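Local coordinates for protein putative dihydrodipicolinate synthase (Thermus thermophilus, PDB 2PCQ) that belongs to the dihydrodipicolinate synthetase family and folds as a parallel beta/alpha (TIM) barrel, its precise role being unassigned, at residues A[64-72]-A[88-99]; A[172-181]-A[189-197]. All blocks are in the same frame, centred on the assembly; numbering follows the deposited sequence.

Contact 1. Residues A[64-72]-A[88-99]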
loop_
_atom_site.group_PDB
_atom_site.type_symbol
_atom_site.label_atom_id
_atom_site.label_comp_id
_atom_site.label_asym_id
_atom_site.label_seq_id
_atom_site.Cartn_x
_atom_site.Cartn_y
_atom_site.Cartn_z
ATOM N N PRO A 64 26.900 -20.682 -19.963
ATOM C CA PRO A 64 25.448 -20.889 -19.890
ATOM C C PRO A 64 24.778 -19.589 -19.453
ATOM O O PRO A 64 25.178 -18.985 -18.460
ATOM C CB PRO A 64 25.307 -21.991 -18.842
ATOM C CG PRO A 64 26.562 -22.800 -19.046
ATOM C CD PRO A 64 27.622 -21.726 -19.211
ATOM N N PHE A 65 23.761 -19.159 -20.190
ATOM C CA PHE A 65 23.082 -17.915 -19.861
ATOM C C PHE A 65 21.579 -18.067 -19.703
ATOM O O PHE A 65 20.988 -19.067 -20.121
ATOM C CB PHE A 65 23.383 -16.861 -20.930
ATOM C CG PHE A 65 22.830 -17.192 -22.291
ATOM C CD1 PHE A 65 21.685 -16.555 -22.767
ATOM C CD2 PHE A 65 23.468 -18.119 -23.110
ATOM C CE1 PHE A 65 21.186 -16.834 -24.041
ATOM C CE2 PHE A 65 22.979 -18.406 -24.386
ATOM C CZ PHE A 65 21.836 -17.762 -24.854
ATOM N N LEU A 66 20.975 -17.058 -19.088
ATOM C CA LEU A 66 19.541 -17.031 -18.862
ATOM C C LEU A 66 18.952 -15.887 -19.665
ATOM O O LEU A 66 19.627 -14.893 -19.939
ATOM C CB LEU A 66 19.239 -16.804 -17.378
ATOM C CG LEU A 66 19.774 -17.808 -16.355
ATOM C CD1 LEU A 66 19.518 -17.273 -14.950
ATOM C CD2 LEU A 66 19.097 -19.159 -16.553
ATOM N N VAL A 67 17.692 -16.032 -20.053
ATOM C CA VAL A 67 17.014 -14.980 -20.794
ATOM C C VAL A 67 15.712 -14.649 -20.077
ATOM O O VAL A 67 14.903 -15.536 -19.800
ATOM C CB VAL A 67 16.697 -15.408 -22.239
ATOM C CG1 VAL A 67 15.965 -14.280 -22.963
ATOM C CG2 VAL A 67 17.985 -15.752 -22.970
ATOM N N GLY A 68 15.522 -13.374 -19.767
ATOM C CA GLY A 68 14.305 -12.964 -19.094
ATOM C C GLY A 68 13.153 -12.926 -20.081
ATOM O O GLY A 68 13.328 -12.489 -21.218
ATOM N N LEU A 69 11.982 -13.397 -19.660
ATOM C CA LEU A 69 10.809 -13.388 -20.521
ATOM C C LEU A 69 9.690 -12.678 -19.772
ATOM O O LEU A 69 9.145 -13.195 -18.790
ATOM C CB LEU A 69 10.390 -14.815 -20.894
ATOM C CG LEU A 69 9.342 -14.925 -22.007
ATOM C CD1 LEU A 69 9.420 -16.300 -22.641
ATOM C CD2 LEU A 69 7.958 -14.659 -21.455
HETATM N N MSE A 70 9.372 -11.474 -20.230
HETATM C CA MSE A 70 8.328 -10.689 -19.603
HETATM C C MSE A 70 7.251 -10.317 -20.615
HETATM O O MSE A 70 7.382 -9.338 -21.352
HETATM C CB MSE A 70 8.930 -9.436 -18.995
HETATM C CG MSE A 70 10.120 -9.752 -18.127
HETATM SE SE MSE A 70 10.791 -8.202 -17.249
HETATM C CE MSE A 70 12.475 -8.952 -16.649
ATOM N N GLU A 71 6.194 -11.125 -20.650
ATOM C CA GLU A 71 5.078 -10.914 -21.562
ATOM C C GLU A 71 3.781 -10.958 -20.762
ATOM O O GLU A 71 3.762 -11.410 -19.614
ATOM C CB GLU A 71 5.049 -11.990 -22.653
ATOM C CG GLU A 71 6.283 -12.053 -23.550
ATOM C CD GLU A 71 6.560 -10.754 -24.289
ATOM O OE1 GLU A 71 5.599 -10.060 -24.682
ATOM O OE2 GLU A 71 7.751 -10.433 -24.491
ATOM N N GLU A 72 2.701 -10.497 -21.383
ATOM C CA GLU A 72 1.395 -10.451 -20.742
ATOM C C GLU A 72 0.534 -11.661 -21.085
ATOM O O GLU A 72 -0.389 -11.985 -20.345
ATOM C CB GLU A 72 0.646 -9.185 -21.166
ATOM C CG GLU A 72 1.388 -7.867 -20.934
ATOM C CD GLU A 72 1.276 -7.348 -19.504
ATOM O OE1 GLU A 72 0.595 -7.992 -18.673
ATOM O OE2 GLU A 72 1.874 -6.287 -19.215
ATOM N N GLY A 88 20.130 -20.806 -27.532
ATOM C CA GLY A 88 20.862 -21.737 -26.694
ATOM C C GLY A 88 20.780 -21.409 -25.214
ATOM O O GLY A 88 21.613 -21.859 -24.425
ATOM N N ALA A 89 19.772 -20.633 -24.825
ATOM C CA ALA A 89 19.612 -20.256 -23.423
ATOM C C ALA A 89 19.414 -21.481 -22.545
ATOM O O ALA A 89 18.689 -22.402 -22.909
ATOM C CB ALA A 89 18.425 -19.301 -23.264
HETATM N N MSE A 90 20.062 -21.470 -21.384
HETATM C CA MSE A 90 19.978 -22.555 -20.412
HETATM C C MSE A 90 18.573 -22.629 -19.811
HETATM O O MSE A 90 18.059 -23.712 -19.526
HETATM C CB MSE A 90 21.032 -22.325 -19.326
HETATM C CG MSE A 90 20.657 -22.818 -17.955
HETATM SE SE MSE A 90 22.105 -22.461 -16.745
HETATM C CE MSE A 90 21.966 -20.500 -16.741
ATOM N N ALA A 91 17.949 -21.470 -19.634
ATOM C CA ALA A 91 16.602 -21.414 -19.079
ATOM C C ALA A 91 16.039 -20.005 -19.180
ATOM O O ALA A 91 16.763 -19.051 -19.473
ATOM C CB ALA A 91 16.607 -21.871 -17.622
ATOM N N LEU A 92 14.740 -19.887 -18.941
ATOM C CA LEU A 92 14.061 -18.600 -18.976
ATOM C C LEU A 92 13.886 -18.111 -17.545
ATOM O O LEU A 92 13.970 -18.891 -16.597
ATOM C CB LEU A 92 12.674 -18.745 -19.605
ATOM C CG LEU A 92 12.547 -19.268 -21.034
ATOM C CD1 LEU A 92 11.095 -19.613 -21.307
ATOM C CD2 LEU A 92 13.051 -18.223 -22.019
ATOM N N LEU A 93 13.663 -16.812 -17.405
ATOM C CA LEU A 93 13.398 -16.195 -16.114
ATOM C C LEU A 93 12.124 -15.433 -16.448
ATOM O O LEU A 93 12.173 -14.323 -16.972
ATOM C CB LEU A 93 14.529 -15.240 -15.716
ATOM C CG LEU A 93 15.226 -15.610 -14.400
ATOM C CD1 LEU A 93 16.368 -14.646 -14.113
ATOM C CD2 LEU A 93 14.218 -15.581 -13.272
ATOM N N ALA A 94 10.983 -16.053 -16.172
ATOM C CA ALA A 94 9.696 -15.460 -16.513
ATOM C C ALA A 94 8.908 -14.826 -15.373
ATOM O O ALA A 94 8.755 -15.409 -14.305
ATOM C CB ALA A 94 8.827 -16.506 -17.210
ATOM N N THR A 95 8.394 -13.630 -15.639
ATOM C CA THR A 95 7.588 -12.878 -14.685
ATOM C C THR A 95 6.115 -13.184 -14.960
ATOM O O THR A 95 5.760 -13.637 -16.047
ATOM C CB THR A 95 7.787 -11.363 -14.870
ATOM O OG1 THR A 95 7.546 -11.026 -16.241
ATOM C CG2 THR A 95 9.204 -10.944 -14.492
ATOM N N PRO A 96 5.235 -12.939 -13.977
ATOM C CA PRO A 96 3.805 -13.202 -14.178
ATOM C C PRO A 96 3.176 -12.109 -15.043
ATOM O O PRO A 96 3.720 -11.009 -15.153
ATOM C CB PRO A 96 3.235 -13.147 -12.756
ATOM C CG PRO A 96 4.429 -13.369 -11.865
ATOM C CD PRO A 96 5.514 -12.609 -12.572
ATOM N N PRO A 97 2.038 -12.407 -15.695
ATOM C CA PRO A 97 1.399 -11.374 -16.519
ATOM C C PRO A 97 1.121 -10.214 -15.550
ATOM O O PRO A 97 0.910 -10.454 -14.363
ATOM C CB PRO A 97 0.123 -12.062 -16.996
ATOM C CG PRO A 97 0.570 -13.489 -17.149
ATOM C CD PRO A 97 1.386 -13.716 -15.885
ATOM N N ARG A 98 1.100 -8.979 -16.042
ATOM C CA ARG A 98 0.915 -7.818 -15.163
ATOM C C ARG A 98 -0.350 -6.966 -15.231
ATOM O O ARG A 98 -1.071 -6.819 -14.241
ATOM C CB ARG A 98 2.089 -6.856 -15.345
ATOM C CG ARG A 98 3.426 -7.349 -14.850
ATOM C CD ARG A 98 4.511 -6.707 -15.687
ATOM N NE ARG A 98 4.707 -7.465 -16.911
ATOM C CZ ARG A 98 5.063 -6.945 -18.079
ATOM N NH1 ARG A 98 5.262 -5.639 -18.208
ATOM N NH2 ARG A 98 5.236 -7.749 -19.116
ATOM N N TYR A 99 -0.583 -6.370 -16.394
ATOM C CA TYR A 99 -1.700 -5.460 -16.589
ATOM C C TYR A 99 -3.053 -5.889 -16.015
ATOM O O TYR A 99 -3.690 -5.111 -15.307
ATOM C CB TYR A 99 -1.839 -5.132 -18.076
ATOM C CG TYR A 99 -2.560 -3.834 -18.332
ATOM C CD1 TYR A 99 -1.873 -2.619 -18.340
ATOM C CD2 TYR A 99 -3.936 -3.815 -18.546
ATOM C CE1 TYR A 99 -2.546 -1.412 -18.558
ATOM C CE2 TYR A 99 -4.619 -2.615 -18.763
ATOM C CZ TYR A 99 -3.921 -1.423 -18.767
ATOM O OH TYR A 99 -4.599 -0.245 -18.977
HETATM O O HOH W 1 23.087 -21.388 -22.091
HETATM O O HOH W 2 6.415 -13.342 -18.710
HETATM O O HOH W 3 5.632 -7.058 -21.494
HETATM O O HOH W 4 5.142 -10.488 -17.445
#
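Glu72 reaches across Arg98 at about a right angle and sets OE2 over the centre of the guanidinium, 3.4 Å from Arg98 CZ, the planes 25° apart, so the salt bridge works through charge alone. The other oxygen, OE1, is gripped from opposite faces of the carboxylate plane by two backbone donors, Arg98 N at 2.9 Å and Tyr99 N at 3.0 Å. A bend at chi2 (-82°) folds the Glu72 chain back to reach them. At the guanidinium edge, a water accepts from Arg98 NE and lies within bonding distance of Glu71 O, Pro96 O and Thr95 OG1, without protons for all. Strands 66-69 and 91-94, with helix 74-87 a beta-alpha-beta unit of the barrel, pair in parallel, as in Leu69 N to Leu93 O (2.8 Å). The side chains of Leu69 and Leu92 cross obliquely, CD1 against CD1, on the side of helix 74-87, while Leu66 and Leu93 bring their CD1 methyls together on the other. Before the strands, Ala89 CA lies over a face of the Phe65 ring, 3.9 Å from its centroid, as a CH-pi contact. Two amides thus fix OE1, leaving OE2 over the guanidinium, and the ion pair joins the loops that follow the two strands.

Contact 2. Residues A[172-181]-A[189-197]; sequences RVYTGHAPTF and AEGGILAAA
The Arg172 guanidinium and the Glu190 carboxylate lie nearly coplanar, 10° apart, and meet edge to edge in a side-on pair: NE reaches OE1 at 2.8 Å and NH2 reaches OE2 at 2.9 Å, each on a syn lone pair. The Tyr174 ring has Gly191 N over one face, offset toward the rim, and Glu190 OE2 at its edge, where the hydroxyl donates a very short bond of 2.5 Å. Ring and carboxylate planes stand 74° apart, and the same hydroxyl also bonds the backbone N of Met1. For the Phe181 ring, Leu194 CD1 sits above the centre of one face as a CH-pi contact, 4.2 Å from the centroid, while Gly191 C and Thr175 CG2 lie at the edge in plane. Glu190 reaches its partners with CG anti to the backbone N (chi1 178°) and the chain extended beyond it. Both rings close directly on a glycine backbone: Tyr174 CD1 lies 3.4 Å from Gly191 C, and Phe181 CE1 lies 3.7 Å from Gly192 N. The backbones are joined in parallel, Thr175 N to Gly191 O at 3.1 Å and Ile193 N to Thr175 O at 3.0 Å. Leu194 CD2 packs on the turn at Gly176, and Thr175 OG1 accepts from His177 N in an ST turn. Such pairing of consecutive parallel strands, joined through helix 181-186, is the beta-alpha-beta unit of a TIM barrel, here its seventh and eighth strands.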
loop_
_atom_site.group_PDB
_atom_site.type_symbol
_atom_site.label_atom_id
_atom_site.label_comp_id
_atom_site.label_asym_id
_atom_site.label_seq_id
_atom_site.Cartn_x
_atom_site.Cartn_y
_atom_site.Cartn_z
ATOM N N ARG A 172 16.009 -24.237 -6.726
ATOM C CA ARG A 172 17.150 -23.341 -6.656
ATOM C C ARG A 172 16.758 -21.883 -6.502
ATOM O O ARG A 172 16.110 -21.297 -7.367
ATOM C CB ARG A 172 18.010 -23.554 -7.899
ATOM C CG ARG A 172 18.463 -25.011 -8.036
ATOM C CD ARG A 172 19.026 -25.292 -9.409
ATOM N NE ARG A 172 20.157 -24.424 -9.705
ATOM C CZ ARG A 172 20.697 -24.299 -10.911
ATOM N NH1 ARG A 172 20.200 -24.987 -11.930
ATOM N NH2 ARG A 172 21.736 -23.494 -11.095
ATOM N N VAL A 173 17.175 -21.303 -5.386
ATOM C CA VAL A 173 16.846 -19.924 -5.074
ATOM C C VAL A 173 17.962 -18.933 -5.347
ATOM O O VAL A 173 19.075 -19.077 -4.842
ATOM C CB VAL A 173 16.439 -19.782 -3.593
ATOM C CG1 VAL A 173 16.126 -18.328 -3.274
ATOM C CG2 VAL A 173 15.234 -20.680 -3.298
ATOM N N TYR A 174 17.641 -17.921 -6.145
ATOM C CA TYR A 174 18.579 -16.857 -6.473
ATOM C C TYR A 174 17.982 -15.541 -6.008
ATOM O O TYR A 174 16.810 -15.263 -6.258
ATOM C CB TYR A 174 18.834 -16.814 -7.980
ATOM C CG TYR A 174 20.003 -17.673 -8.387
ATOM C CD1 TYR A 174 21.302 -17.174 -8.331
ATOM C CD2 TYR A 174 19.825 -19.013 -8.728
ATOM C CE1 TYR A 174 22.396 -17.984 -8.592
ATOM C CE2 TYR A 174 20.918 -19.838 -8.991
ATOM C CZ TYR A 174 22.202 -19.313 -8.916
ATOM O OH TYR A 174 23.301 -20.114 -9.133
ATOM N N THR A 175 18.765 -14.739 -5.302
ATOM C CA THR A 175 18.248 -13.458 -4.860
ATOM C C THR A 175 18.727 -12.395 -5.833
ATOM O O THR A 175 19.834 -12.487 -6.370
ATOM C CB THR A 175 18.727 -13.096 -3.439
ATOM O OG1 THR A 175 18.189 -11.821 -3.075
ATOM C CG2 THR A 175 20.248 -13.028 -3.380
ATOM N N GLY A 176 17.880 -11.401 -6.080
ATOM C CA GLY A 176 18.254 -10.326 -6.978
ATOM C C GLY A 176 18.430 -9.044 -6.189
ATOM O O GLY A 176 18.561 -7.965 -6.766
ATOM N N HIS A 177 18.444 -9.170 -4.861
ATOM C CA HIS A 177 18.575 -8.020 -3.962
ATOM C C HIS A 177 19.967 -7.936 -3.322
ATOM O O HIS A 177 20.280 -8.675 -2.387
ATOM C CB HIS A 177 17.508 -8.109 -2.865
ATOM C CG HIS A 177 17.348 -6.848 -2.076
ATOM N ND1 HIS A 177 16.833 -5.690 -2.620
ATOM C CD2 HIS A 177 17.625 -6.565 -0.783
ATOM C CE1 HIS A 177 16.799 -4.748 -1.694
ATOM N NE2 HIS A 177 17.275 -5.253 -0.570
ATOM N N ALA A 178 20.785 -7.011 -3.809
ATOM C CA ALA A 178 22.151 -6.850 -3.320
ATOM C C ALA A 178 22.344 -6.425 -1.861
ATOM O O ALA A 178 23.191 -6.985 -1.164
ATOM C CB ALA A 178 22.913 -5.890 -4.236
ATOM N N PRO A 179 21.577 -5.431 -1.382
ATOM C CA PRO A 179 21.723 -4.970 0.007
ATOM C C PRO A 179 21.573 -6.016 1.119
ATOM O O PRO A 179 22.130 -5.843 2.202
ATOM C CB PRO A 179 20.680 -3.854 0.115
ATOM C CG PRO A 179 20.635 -3.301 -1.289
ATOM C CD PRO A 179 20.631 -4.572 -2.119
ATOM N N THR A 180 20.832 -7.091 0.865
ATOM C CA THR A 180 20.636 -8.134 1.882
ATOM C C THR A 180 21.274 -9.456 1.464
ATOM O O THR A 180 20.934 -10.515 1.997
ATOM C CB THR A 180 19.136 -8.403 2.127
ATOM O OG1 THR A 180 18.506 -8.732 0.881
ATOM C CG2 THR A 180 18.456 -7.176 2.737
ATOM N N PHE A 181 22.206 -9.387 0.521
ATOM C CA PHE A 181 22.858 -10.577 -0.009
ATOM C C PHE A 181 23.314 -11.611 1.022
ATOM O O PHE A 181 22.946 -12.783 0.927
ATOM C CB PHE A 181 24.034 -10.175 -0.908
ATOM C CG PHE A 181 24.556 -11.298 -1.761
ATOM C CD1 PHE A 181 23.674 -12.154 -2.419
ATOM C CD2 PHE A 181 25.921 -11.499 -1.914
ATOM C CE1 PHE A 181 24.144 -13.193 -3.218
ATOM C CE2 PHE A 181 26.408 -12.536 -2.714
ATOM C CZ PHE A 181 25.516 -13.385 -3.365
ATOM N N ALA A 189 19.918 -19.180 -0.169
ATOM C CA ALA A 189 20.018 -18.838 -1.586
ATOM C C ALA A 189 21.258 -19.481 -2.203
ATOM O O ALA A 189 22.321 -19.528 -1.579
ATOM C CB ALA A 189 20.072 -17.324 -1.763
ATOM N N GLU A 190 21.112 -19.981 -3.425
ATOM C CA GLU A 190 22.218 -20.614 -4.136
ATOM C C GLU A 190 23.210 -19.548 -4.585
ATOM O O GLU A 190 24.408 -19.804 -4.713
ATOM C CB GLU A 190 21.695 -21.382 -5.354
ATOM C CG GLU A 190 22.785 -22.050 -6.191
ATOM C CD GLU A 190 22.230 -22.749 -7.420
ATOM O OE1 GLU A 190 21.365 -23.633 -7.265
ATOM O OE2 GLU A 190 22.659 -22.415 -8.542
ATOM N N GLY A 191 22.706 -18.346 -4.827
ATOM C CA GLY A 191 23.578 -17.271 -5.253
ATOM C C GLY A 191 22.808 -16.002 -5.530
ATOM O O GLY A 191 21.689 -15.823 -5.045
ATOM N N GLY A 192 23.408 -15.120 -6.322
ATOM C CA GLY A 192 22.751 -13.871 -6.639
ATOM C C GLY A 192 22.891 -13.429 -8.081
ATOM O O GLY A 192 23.937 -13.604 -8.712
ATOM N N ILE A 193 21.801 -12.884 -8.607
ATOM C CA ILE A 193 21.763 -12.347 -9.961
ATOM C C ILE A 193 21.546 -10.880 -9.621
ATOM O O ILE A 193 20.419 -10.422 -9.430
ATOM C CB ILE A 193 20.592 -12.939 -10.765
ATOM C CG1 ILE A 193 20.798 -14.453 -10.907
ATOM C CG2 ILE A 193 20.508 -12.277 -12.139
ATOM C CD1 ILE A 193 19.721 -15.173 -11.705
ATOM N N LEU A 194 22.660 -10.160 -9.519
ATOM C CA LEU A 194 22.654 -8.773 -9.084
ATOM C C LEU A 194 23.151 -7.737 -10.071
ATOM O O LEU A 194 24.198 -7.908 -10.692
ATOM C CB LEU A 194 23.502 -8.674 -7.816
ATOM C CG LEU A 194 23.281 -9.763 -6.765
ATOM C CD1 LEU A 194 24.429 -9.773 -5.759
ATOM C CD2 LEU A 194 21.957 -9.512 -6.060
ATOM N N ALA A 195 22.406 -6.642 -10.180
ATOM C CA ALA A 195 22.781 -5.543 -11.055
ATOM C C ALA A 195 24.157 -5.034 -10.627
ATOM O O ALA A 195 24.961 -4.621 -11.457
ATOM C CB ALA A 195 21.750 -4.417 -10.955
ATOM N N ALA A 196 24.422 -5.073 -9.325
ATOM C CA ALA A 196 25.697 -4.608 -8.789
ATOM C C ALA A 196 26.858 -5.486 -9.253
ATOM O O ALA A 196 28.014 -5.069 -9.202
ATOM C CB ALA A 196 25.644 -4.567 -7.263
ATOM N N ALA A 197 26.548 -6.698 -9.709
ATOM C CA ALA A 197 27.577 -7.610 -10.192
ATOM C C ALA A 197 28.086 -7.162 -11.562
ATOM O O ALA A 197 29.051 -7.723 -12.083
ATOM C CB ALA A 197 27.042 -9.035 -10.266
HETATM O O HOH W 5 19.972 -6.276 -8.504
#

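Overall arrangement
Contact 1 and contact 2 each lie within a beta-alpha-beta unit of one closed eight-stranded parallel barrel, and they come in series along the chain. The first pairs strands 66-69 and 91-94, third and fourth in order, connected by helix 74-87; the second pairs strands 172-175 and 191-193, seventh and eighth, connected by helix 181-186. Their centres lie about 17 Å apart, yet the units touch inside the barrel, where Ile193 CD1 packs against Leu66 CD1 (3.9 Å) and Leu93 CD1 (4.2 Å). Two separated parts of the sheet thus share an apolar interior. Loops after the strands reach different subunits of the tetramer: Arg98 O bonds Lys131 NZ of the second, and His177 NE2 bonds Ser159 OG of the third.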